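Local coordinates for protein Rubredoxin\:oxygen oxidoreductase (Desulfovibrio gigas, PDB 1E5D) that reduces dioxygen to water in a four-electron reaction, using a diiron centre in a metallo-beta-lactamase fold and FMN in a flavodoxin domain, at residues I16-R21 against N170-E175; F177-P182 against I229-D234. One frame throughout, in Å; residues are numbered along the deposited sequence.

Interaction 1 of 2, residues I16-R21 against N170-E175; sequences IDWNSR and NIAASE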
loop_
_atom_site.group_PDB
_atom_site.type_symbol
_atom_site.label_atom_id
_atom_site.label_comp_id
_atom_site.label_asym_id
_atom_site.label_seq_id
_atom_site.Cartn_x
_atom_site.Cartn_y
_atom_site.Cartn_z
ATOM N N ILE A 16 13.632 -25.448 -7.458
ATOM C CA ILE A 16 12.209 -25.210 -7.332
ATOM C C ILE A 16 11.943 -24.486 -6.014
ATOM O O ILE A 16 12.289 -24.986 -4.946
ATOM C CB ILE A 16 11.367 -26.493 -7.371
ATOM C CG1 ILE A 16 11.785 -27.491 -8.446
ATOM C CG2 ILE A 16 9.901 -26.122 -7.522
ATOM C CD1 ILE A 16 10.647 -28.055 -9.265
ATOM N N ASP A 17 11.336 -23.312 -6.121
ATOM C CA ASP A 17 11.069 -22.540 -4.902
ATOM C C ASP A 17 9.587 -22.584 -4.555
ATOM O O ASP A 17 8.820 -21.653 -4.811
ATOM C CB ASP A 17 11.591 -21.127 -5.116
ATOM C CG ASP A 17 11.680 -20.296 -3.858
ATOM O OD1 ASP A 17 10.944 -20.607 -2.903
ATOM O OD2 ASP A 17 12.469 -19.328 -3.837
ATOM N N TRP A 18 9.163 -23.697 -3.959
ATOM C CA TRP A 18 7.771 -23.908 -3.597
ATOM C C TRP A 18 7.162 -22.790 -2.760
ATOM O O TRP A 18 5.992 -22.462 -2.945
ATOM C CB TRP A 18 7.652 -25.201 -2.796
ATOM C CG TRP A 18 8.162 -26.435 -3.455
ATOM C CD1 TRP A 18 9.408 -26.980 -3.393
ATOM C CD2 TRP A 18 7.391 -27.298 -4.299
ATOM N NE1 TRP A 18 9.462 -28.129 -4.148
ATOM C CE2 TRP A 18 8.236 -28.341 -4.711
ATOM C CE3 TRP A 18 6.063 -27.268 -4.731
ATOM C CZ2 TRP A 18 7.787 -29.361 -5.550
ATOM C CZ3 TRP A 18 5.625 -28.282 -5.564
ATOM C CH2 TRP A 18 6.484 -29.314 -5.964
ATOM N N ASN A 19 7.936 -22.223 -1.838
ATOM C CA ASN A 19 7.385 -21.308 -0.846
ATOM C C ASN A 19 7.332 -19.848 -1.264
ATOM O O ASN A 19 6.799 -19.019 -0.518
ATOM C CB ASN A 19 8.209 -21.409 0.450
ATOM C CG ASN A 19 8.189 -22.813 1.011
ATOM O OD1 ASN A 19 7.303 -23.601 0.703
ATOM N ND2 ASN A 19 9.159 -23.145 1.851
ATOM N N SER A 20 7.875 -19.516 -2.429
ATOM C CA SER A 20 7.896 -18.121 -2.858
ATOM C C SER A 20 6.504 -17.519 -2.899
ATOM O O SER A 20 5.599 -17.966 -3.610
ATOM C CB SER A 20 8.558 -18.009 -4.233
ATOM O OG SER A 20 8.632 -16.662 -4.670
ATOM N N ARG A 21 6.277 -16.450 -2.132
ATOM C CA ARG A 21 4.970 -15.811 -2.317
ATOM C C ARG A 21 5.228 -14.346 -2.657
ATOM O O ARG A 21 4.720 -13.853 -3.663
ATOM C CB ARG A 21 4.076 -15.994 -1.102
ATOM C CG ARG A 21 3.737 -17.453 -0.825
ATOM C CD ARG A 21 2.692 -17.948 -1.829
ATOM N NE ARG A 21 2.210 -19.268 -1.432
ATOM C CZ ARG A 21 2.851 -20.406 -1.656
ATOM N NH1 ARG A 21 4.020 -20.419 -2.288
ATOM N NH2 ARG A 21 2.315 -21.546 -1.243
ATOM N N ASN A 170 5.757 -17.941 -13.093
ATOM C CA ASN A 170 6.005 -18.408 -11.725
ATOM C C ASN A 170 5.169 -19.640 -11.419
ATOM O O ASN A 170 4.054 -19.552 -10.914
ATOM C CB ASN A 170 5.716 -17.259 -10.756
ATOM C CG ASN A 170 6.833 -16.232 -10.847
ATOM O OD1 ASN A 170 6.597 -15.031 -10.815
ATOM N ND2 ASN A 170 8.055 -16.732 -10.962
ATOM N N ILE A 171 5.697 -20.813 -11.734
ATOM C CA ILE A 171 5.043 -22.069 -11.415
ATOM C C ILE A 171 6.030 -23.036 -10.766
ATOM O O ILE A 171 7.007 -23.440 -11.407
ATOM C CB ILE A 171 4.457 -22.751 -12.662
ATOM C CG1 ILE A 171 3.352 -21.950 -13.347
ATOM C CG2 ILE A 171 3.971 -24.151 -12.319
ATOM C CD1 ILE A 171 2.691 -22.706 -14.478
ATOM N N ALA A 172 5.770 -23.392 -9.512
ATOM C CA ALA A 172 6.616 -24.379 -8.834
ATOM C C ALA A 172 5.900 -25.724 -8.903
ATOM O O ALA A 172 4.780 -25.826 -8.398
ATOM C CB ALA A 172 6.921 -23.996 -7.402
ATOM N N ALA A 173 6.513 -26.720 -9.531
ATOM C CA ALA A 173 5.785 -27.977 -9.705
ATOM C C ALA A 173 6.715 -29.154 -9.926
ATOM O O ALA A 173 7.886 -28.981 -10.258
ATOM C CB ALA A 173 4.828 -27.835 -10.883
ATOM N N SER A 174 6.184 -30.364 -9.755
ATOM C CA SER A 174 7.018 -31.520 -10.094
ATOM C C SER A 174 7.222 -31.581 -11.606
ATOM O O SER A 174 8.220 -32.118 -12.087
ATOM C CB SER A 174 6.414 -32.827 -9.596
ATOM O OG SER A 174 5.207 -32.599 -8.896
ATOM N N GLU A 175 6.287 -31.013 -12.347
ATOM C CA GLU A 175 6.252 -31.000 -13.803
ATOM C C GLU A 175 7.132 -29.862 -14.324
ATOM O O GLU A 175 6.922 -28.714 -13.925
ATOM C CB GLU A 175 4.843 -30.832 -14.334
ATOM C CG GLU A 175 3.754 -31.786 -13.919
ATOM C CD GLU A 175 3.431 -31.833 -12.443
ATOM O OE1 GLU A 175 2.715 -30.966 -11.912
ATOM O OE2 GLU A 175 3.969 -32.762 -11.798
#
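Ile16 and Trp18 close over Ala172, and the methyl of Ala172 points back at them. CG2 of Ile16 meets CB of Ala172 at 3.7 Å. Both methyl carbons lie on one face of the Trp18 indole, displaced toward its rim: CG2 of Ile16 stands 3.9 Å above the ring plane and CB of Ala172 4.1 Å. Chi1 of Trp18 (-57°) sets CG beside the backbone N, and the six-membered ring reaches the 172-174 backbone obliquely. CZ3 of Trp18 is 3.8 Å from the O of Ala172, while CH2 of Trp18 is 3.9 Å from the N of Ser174.

The backbones are nearest at Trp18 and Ala172, with CA atoms 5.4 Å apart. Trp18 opens the corner of a type I turn from Asp17 to Ser20, just after strand 10-17 ends; the Asp17 side chain lies about 11 Å from the diiron centre. Arg21 NH1 reaches back to the turn and bonds the O of Trp18 at 2.9 Å, in the carbonyl plane on a lone pair. Backbone bonds of Asp17 to Thr33 and of Ala172 to Met31 tie both segments to the same part of this chain, leading into strand 33-40.

No hydrogen bond joins the two segments, which bury 222 Å² between them at the surface of the lactamase-like domain. Their direct contact therefore rests on van der Waals packing of methyls and indole.

Interaction 2 of 2, residues F177-P182 against I229-D234; sequences FSDQIP and IFRGAD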
loop_
_atom_site.group_PDB
_atom_site.type_symbol
_atom_site.label_atom_id
_atom_site.label_comp_id
_atom_site.label_asym_id
_atom_site.label_seq_id
_atom_site.Cartn_x
_atom_site.Cartn_y
_atom_site.Cartn_z
ATOM N N PHE A 177 7.733 -29.332 -17.748
ATOM C CA PHE A 177 7.472 -29.015 -19.151
ATOM C C PHE A 177 6.055 -28.521 -19.391
ATOM O O PHE A 177 5.112 -28.959 -18.743
ATOM C CB PHE A 177 7.772 -30.247 -20.012
ATOM C CG PHE A 177 9.270 -30.553 -20.009
ATOM C CD1 PHE A 177 10.152 -29.789 -20.752
ATOM C CD2 PHE A 177 9.756 -31.596 -19.245
ATOM C CE1 PHE A 177 11.501 -30.080 -20.724
ATOM C CE2 PHE A 177 11.110 -31.898 -19.230
ATOM C CZ PHE A 177 11.988 -31.135 -19.972
ATOM N N SER A 178 5.937 -27.592 -20.335
ATOM C CA SER A 178 4.666 -26.927 -20.601
ATOM C C SER A 178 3.568 -27.917 -20.961
ATOM O O SER A 178 2.393 -27.695 -20.665
ATOM C CB SER A 178 4.840 -25.890 -21.715
ATOM O OG SER A 178 5.335 -26.491 -22.898
ATOM N N ASP A 179 3.929 -29.025 -21.607
ATOM C CA ASP A 179 2.919 -29.991 -22.020
ATOM C C ASP A 179 2.432 -30.851 -20.864
ATOM O O ASP A 179 1.554 -31.686 -21.046
ATOM C CB ASP A 179 3.474 -30.920 -23.105
ATOM C CG ASP A 179 4.693 -31.690 -22.639
ATOM O OD1 ASP A 179 4.547 -32.788 -22.057
ATOM O OD2 ASP A 179 5.814 -31.196 -22.857
ATOM N N GLN A 180 3.012 -30.684 -19.679
ATOM C CA GLN A 180 2.609 -31.523 -18.557
ATOM C C GLN A 180 1.672 -30.779 -17.617
ATOM O O GLN A 180 1.230 -31.352 -16.623
ATOM C CB GLN A 180 3.821 -31.996 -17.763
ATOM C CG GLN A 180 4.887 -32.691 -18.587
ATOM C CD GLN A 180 6.130 -32.932 -17.747
ATOM O OE1 GLN A 180 6.731 -31.986 -17.235
ATOM N NE2 GLN A 180 6.502 -34.197 -17.615
ATOM N N ILE A 181 1.411 -29.521 -17.944
ATOM C CA ILE A 181 0.481 -28.732 -17.144
ATOM C C ILE A 181 -0.636 -28.208 -18.048
ATOM O O ILE A 181 -0.417 -27.898 -19.215
ATOM C CB ILE A 181 1.117 -27.549 -16.402
ATOM C CG1 ILE A 181 1.249 -26.264 -17.222
ATOM C CG2 ILE A 181 2.482 -27.892 -15.819
ATOM C CD1 ILE A 181 1.276 -25.041 -16.329
ATOM N N PRO A 182 -1.814 -28.119 -17.454
ATOM C CA PRO A 182 -2.997 -27.639 -18.156
ATOM C C PRO A 182 -2.763 -26.233 -18.699
ATOM O O PRO A 182 -2.173 -25.387 -18.024
ATOM C CB PRO A 182 -4.064 -27.592 -17.062
ATOM C CG PRO A 182 -3.576 -28.461 -15.963
ATOM C CD PRO A 182 -2.079 -28.458 -16.046
ATOM N N ILE A 229 9.495 -25.499 -18.950
ATOM C CA ILE A 229 10.083 -25.380 -20.276
ATOM C C ILE A 229 9.035 -25.586 -21.357
ATOM O O ILE A 229 8.195 -26.483 -21.231
ATOM C CB ILE A 229 11.214 -26.409 -20.442
ATOM C CG1 ILE A 229 12.470 -26.034 -19.647
ATOM C CG2 ILE A 229 11.531 -26.630 -21.910
ATOM C CD1 ILE A 229 13.247 -27.241 -19.163
ATOM N N PHE A 230 9.067 -24.773 -22.405
ATOM C CA PHE A 230 8.139 -24.966 -23.521
ATOM C C PHE A 230 8.685 -26.036 -24.457
ATOM O O PHE A 230 9.691 -25.813 -25.137
ATOM C CB PHE A 230 7.897 -23.651 -24.266
ATOM C CG PHE A 230 7.092 -22.665 -23.424
ATOM C CD1 PHE A 230 5.711 -22.732 -23.402
ATOM C CD2 PHE A 230 7.738 -21.703 -22.666
ATOM C CE1 PHE A 230 4.975 -21.855 -22.626
ATOM C CE2 PHE A 230 7.006 -20.827 -21.886
ATOM C CZ PHE A 230 5.627 -20.905 -21.862
ATOM N N ARG A 231 8.015 -27.182 -24.461
ATOM C CA ARG A 231 8.500 -28.339 -25.213
ATOM C C ARG A 231 7.616 -28.648 -26.409
ATOM O O ARG A 231 6.462 -29.042 -26.280
ATOM C CB ARG A 231 8.577 -29.537 -24.276
ATOM C CG ARG A 231 9.081 -30.845 -24.863
ATOM C CD ARG A 231 8.298 -31.983 -24.236
ATOM N NE ARG A 231 9.029 -32.746 -23.238
ATOM C CZ ARG A 231 8.467 -33.347 -22.197
ATOM N NH1 ARG A 231 7.158 -33.274 -22.001
ATOM N NH2 ARG A 231 9.200 -34.032 -21.331
ATOM N N GLY A 232 8.174 -28.464 -27.598
ATOM C CA GLY A 232 7.454 -28.685 -28.834
ATOM C C GLY A 232 7.135 -27.388 -29.552
ATOM O O GLY A 232 6.763 -26.390 -28.932
ATOM N N ALA A 233 7.280 -27.397 -30.875
ATOM C CA ALA A 233 7.078 -26.186 -31.659
ATOM C C ALA A 233 5.688 -25.615 -31.431
ATOM O O ALA A 233 5.494 -24.397 -31.435
ATOM C CB ALA A 233 7.312 -26.465 -33.135
ATOM N N ASP A 234 4.690 -26.488 -31.216
ATOM C CA ASP A 234 3.355 -25.908 -31.016
ATOM C C ASP A 234 3.364 -25.064 -29.745
ATOM O O ASP A 234 2.933 -23.918 -29.736
ATOM C CB ASP A 234 2.284 -26.985 -30.985
ATOM C CG ASP A 234 2.470 -27.993 -29.873
ATOM O OD1 ASP A 234 3.633 -28.406 -29.685
ATOM O OD2 ASP A 234 1.483 -28.335 -29.193
#
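The guanidinium of Arg231 lies flat on one face of the Phe177 ring, the planes 18° apart and the centres 4.0 Å apart. CG of Phe177 sits over the middle of the guanidinium, and NH2 of Arg231 comes within 3.3 Å of CD2 of Phe177. With CZ of Arg231 28° off the ring normal, this is a cation-pi stack over the face. At the guanidinium edge stands the carboxylate of Asp179, nearly coplanar with it, and OD2 of Asp179 takes NH1 of Arg231 at 2.6 Å through its syn lone pair as a salt bridge. The arginine chain is bent at chi2 and chi3; its planar end has the ring on one face and the carboxylate at its edge.

Ile229 lies side by side with Phe177, its CB 3.6 Å from CD1 of the ring. Phe177 and Ile229 form a single beta bridge, flanked by the bond from N of Ser178 to O of Ile229 (2.7 Å) and a backbone bond between Ile229 and Arg176. OG of Ser178, between its backbone N and carbonyl carbon (chi1 58°), accepts the N-H of Arg231 at 3.2 Å and is also bonded to Gln235 in helix 233-248. Within 177-182, OE1 of Gln180 takes the N of Phe177 at 2.9 Å.

Phe177 and Ile229 also reach strand 4-7, and Phe230 packs against helix 183-198. The positive charge of Arg231 is offset by the Asp179 carboxylate and the pi cloud of Phe177, which should help fix the guanidinium's orientation. With the backbone bridge, this pins the 3-10 turn to the outermost strand, 230-231, of the second lactamase sheet.

From the N terminus, strand 10-17 of the first sheet ends in the turn of interaction 1. The chain then runs 148 residues, through the rest of that sheet and most of the second, before 170-175 returns to close the loop. Interaction 2 opens two residues later and closes across 46 mainly helical residues, at strand 230-231 and the start of helix 233-248. The two loops follow in series, neither nested nor crossed. They share the connection between strand 160-164 and helix 183-198, held in its middle to the end of strand 10-17 and, just before the helix, to strand 230-231. Their centres are 16 Å apart, yet they touch: CB of Glu175 lies 4.1 Å from CG2 of Ile181.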